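N-methyltransferase (Streptoalloteichus sp. ATCC 53650, PDB 5BSZ) probably transfers a methyl group from S-adenosylmethionine to the amino nitrogen of a nucleotide-linked trideoxysugar used in kedarcidin biosynthesis. Local coordinates at residues E168-V173 and Y191-A196. Residues are numbered along the deposited sequence; the frame is centred on the assembly and turned at random.
Sequences EGRTVV and YLAADA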
loop_
_atom_site.group_PDB
_atom_site.type_symbol
_atom_site.label_atom_id
_atom_site.label_comp_id
_atom_site.label_asym_id
_atom_site.label_seq_id
_atom_site.Cartn_x
_atom_site.Cartn_y
_atom_site.Cartn_z
ATOM N N GLU A 168 3.523 22.380 -13.923
ATOM C CA GLU A 168 2.252 23.083 -13.813
ATOM C C GLU A 168 1.124 22.082 -13.535
ATOM O O GLU A 168 0.792 21.228 -14.368
ATOM C CB GLU A 168 1.971 23.919 -15.075
ATOM C CG GLU A 168 0.967 25.054 -14.880
ATOM C CD GLU A 168 1.434 26.160 -13.932
ATOM O OE1 GLU A 168 2.595 26.157 -13.461
ATOM O OE2 GLU A 168 0.620 27.065 -13.645
ATOM N N GLY A 169 0.535 22.193 -12.351
ATOM C CA GLY A 169 -0.542 21.270 -11.953
ATOM C C GLY A 169 -0.160 19.818 -11.637
ATOM O O GLY A 169 -1.052 19.005 -11.445
ATOM N N ARG A 170 1.134 19.499 -11.592
ATOM C CA ARG A 170 1.660 18.151 -11.341
ATOM C C ARG A 170 3.060 18.208 -10.716
ATOM O O ARG A 170 3.917 18.987 -11.134
ATOM C CB ARG A 170 1.701 17.350 -12.629
ATOM C CG ARG A 170 2.107 15.893 -12.460
ATOM C CD ARG A 170 1.463 15.041 -13.548
ATOM N NE ARG A 170 2.060 13.711 -13.672
ATOM C CZ ARG A 170 1.565 12.584 -13.155
ATOM N NH1 ARG A 170 0.445 12.580 -12.436
ATOM N NH2 ARG A 170 2.195 11.429 -13.352
ATOM N N THR A 171 3.256 17.442 -9.653
ATOM C CA THR A 171 4.524 17.304 -8.943
ATOM C C THR A 171 4.824 15.799 -8.787
ATOM O O THR A 171 3.948 15.045 -8.409
ATOM C CB THR A 171 4.438 17.929 -7.547
ATOM O OG1 THR A 171 4.377 19.342 -7.641
ATOM C CG2 THR A 171 5.647 17.648 -6.722
ATOM N N VAL A 172 6.049 15.360 -9.079
ATOM C CA VAL A 172 6.465 13.977 -8.858
ATOM C C VAL A 172 7.714 13.957 -8.016
ATOM O O VAL A 172 8.674 14.657 -8.315
ATOM C CB VAL A 172 6.754 13.299 -10.219
ATOM C CG1 VAL A 172 7.200 11.857 -10.053
ATOM C CG2 VAL A 172 5.508 13.388 -11.076
ATOM N N VAL A 173 7.702 13.196 -6.931
ATOM C CA VAL A 173 8.867 13.015 -6.126
ATOM C C VAL A 173 9.298 11.569 -6.174
ATOM O O VAL A 173 8.454 10.672 -6.277
ATOM C CB VAL A 173 8.595 13.447 -4.679
ATOM C CG1 VAL A 173 8.086 14.875 -4.669
ATOM C CG2 VAL A 173 7.534 12.567 -4.057
ATOM N N TYR A 191 7.998 6.265 -6.017
ATOM C CA TYR A 191 7.502 7.543 -6.514
ATOM C C TYR A 191 6.162 7.934 -5.867
ATOM O O TYR A 191 5.296 7.049 -5.668
ATOM C CB TYR A 191 7.209 7.422 -7.996
ATOM C CG TYR A 191 8.387 7.190 -8.878
ATOM C CD1 TYR A 191 8.956 5.931 -9.004
ATOM C CD2 TYR A 191 8.921 8.238 -9.616
ATOM C CE1 TYR A 191 10.053 5.722 -9.837
ATOM C CE2 TYR A 191 9.991 8.041 -10.465
ATOM C CZ TYR A 191 10.559 6.789 -10.559
ATOM O OH TYR A 191 11.624 6.626 -11.413
ATOM N N LEU A 192 5.993 9.228 -5.555
ATOM C CA LEU A 192 4.649 9.807 -5.351
ATOM C C LEU A 192 4.351 10.864 -6.419
ATOM O O LEU A 192 5.203 11.703 -6.706
ATOM C CB LEU A 192 4.517 10.428 -3.960
ATOM C CG LEU A 192 4.908 9.623 -2.737
ATOM C CD1 LEU A 192 5.161 10.529 -1.544
ATOM C CD2 LEU A 192 3.793 8.638 -2.455
ATOM N N ALA A 193 3.177 10.793 -7.034
ATOM C CA ALA A 193 2.742 11.826 -7.958
ATOM C C ALA A 193 1.392 12.366 -7.552
ATOM O O ALA A 193 0.523 11.584 -7.200
ATOM C CB ALA A 193 2.619 11.277 -9.355
ATOM N N ALA A 194 1.195 13.668 -7.780
ATOM C CA ALA A 194 -0.041 14.342 -7.461
ATOM C C ALA A 194 -0.375 15.340 -8.562
ATOM O O ALA A 194 0.518 16.029 -9.037
ATOM C CB ALA A 194 0.082 15.013 -6.114
ATOM N N ASP A 195 -1.608 15.271 -9.060
ATOM C CA ASP A 195 -2.158 16.262 -9.995
ATOM C C ASP A 195 -3.650 16.364 -9.729
ATOM O O ASP A 195 -4.121 15.880 -8.696
ATOM C CB ASP A 195 -1.912 15.867 -11.458
ATOM C CG ASP A 195 -2.467 14.503 -11.822
ATOM O OD1 ASP A 195 -1.830 13.895 -12.686
ATOM O OD2 ASP A 195 -3.495 13.991 -11.304
ATOM N N ALA A 196 -4.404 16.889 -10.692
ATOM C CA ALA A 196 -5.825 17.173 -10.472
ATOM C C ALA A 196 -6.609 15.888 -10.349
ATOM O O ALA A 196 -7.719 15.895 -9.819
ATOM C CB ALA A 196 -6.401 18.029 -11.607
HETATM O O HOH W 1 -1.384 11.512 -10.012
#
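Leu192 O takes the amide N-H of Val173 at 2.9 Å and also lies 3.4 Å from Val172 CA in a CA-H...O contact, so two successive residues of the partner strand converge on one carbonyl. Leu192 N returns the bond to Val173 O, and Thr171 and Ala194 exchange a second reciprocal pair, Thr171 N to Ala194 O being 3.1 Å. Between these hydrogen-bonded pairs, Val172 and Ala193 form a non-hydrogen-bonded pair; with the strand segments at 171°, this is the regular antiparallel register of a beta hairpin.

On the face of Val172, its two methyls diverge: CG1 reaches the edge of the Tyr191 ring at CD2 (4.0 Å), while CG2 meets Ala193 CB. The Arg170 chain, extended from CG to NE, carries its guanidinium along Asp195, the guanidinium plane 34° from that of the carboxylate. Its NH1 makes a salt bridge to Asp195 OD1 at 2.6 Å, while OD2 hydrogen-bonds Thr197 OG1. The 129° N-H...O angle marks the Arg170-Asp195 hydrogen bond as weak; Ala193 CB covers one guanidinium face.

The opposite face, where Val173 CG2 packs on Leu192 CB at 3.7 Å, meets Leu175 and His162 of the second subunit. Tyr191 OH is hydrogen-bonded to Asp20 OD1 and Arg174 NE, its ring edge-to-face with Tyr23. Strands 160-166 and 198-209 flank the hairpin, completing this chain's four-stranded antiparallel sheet.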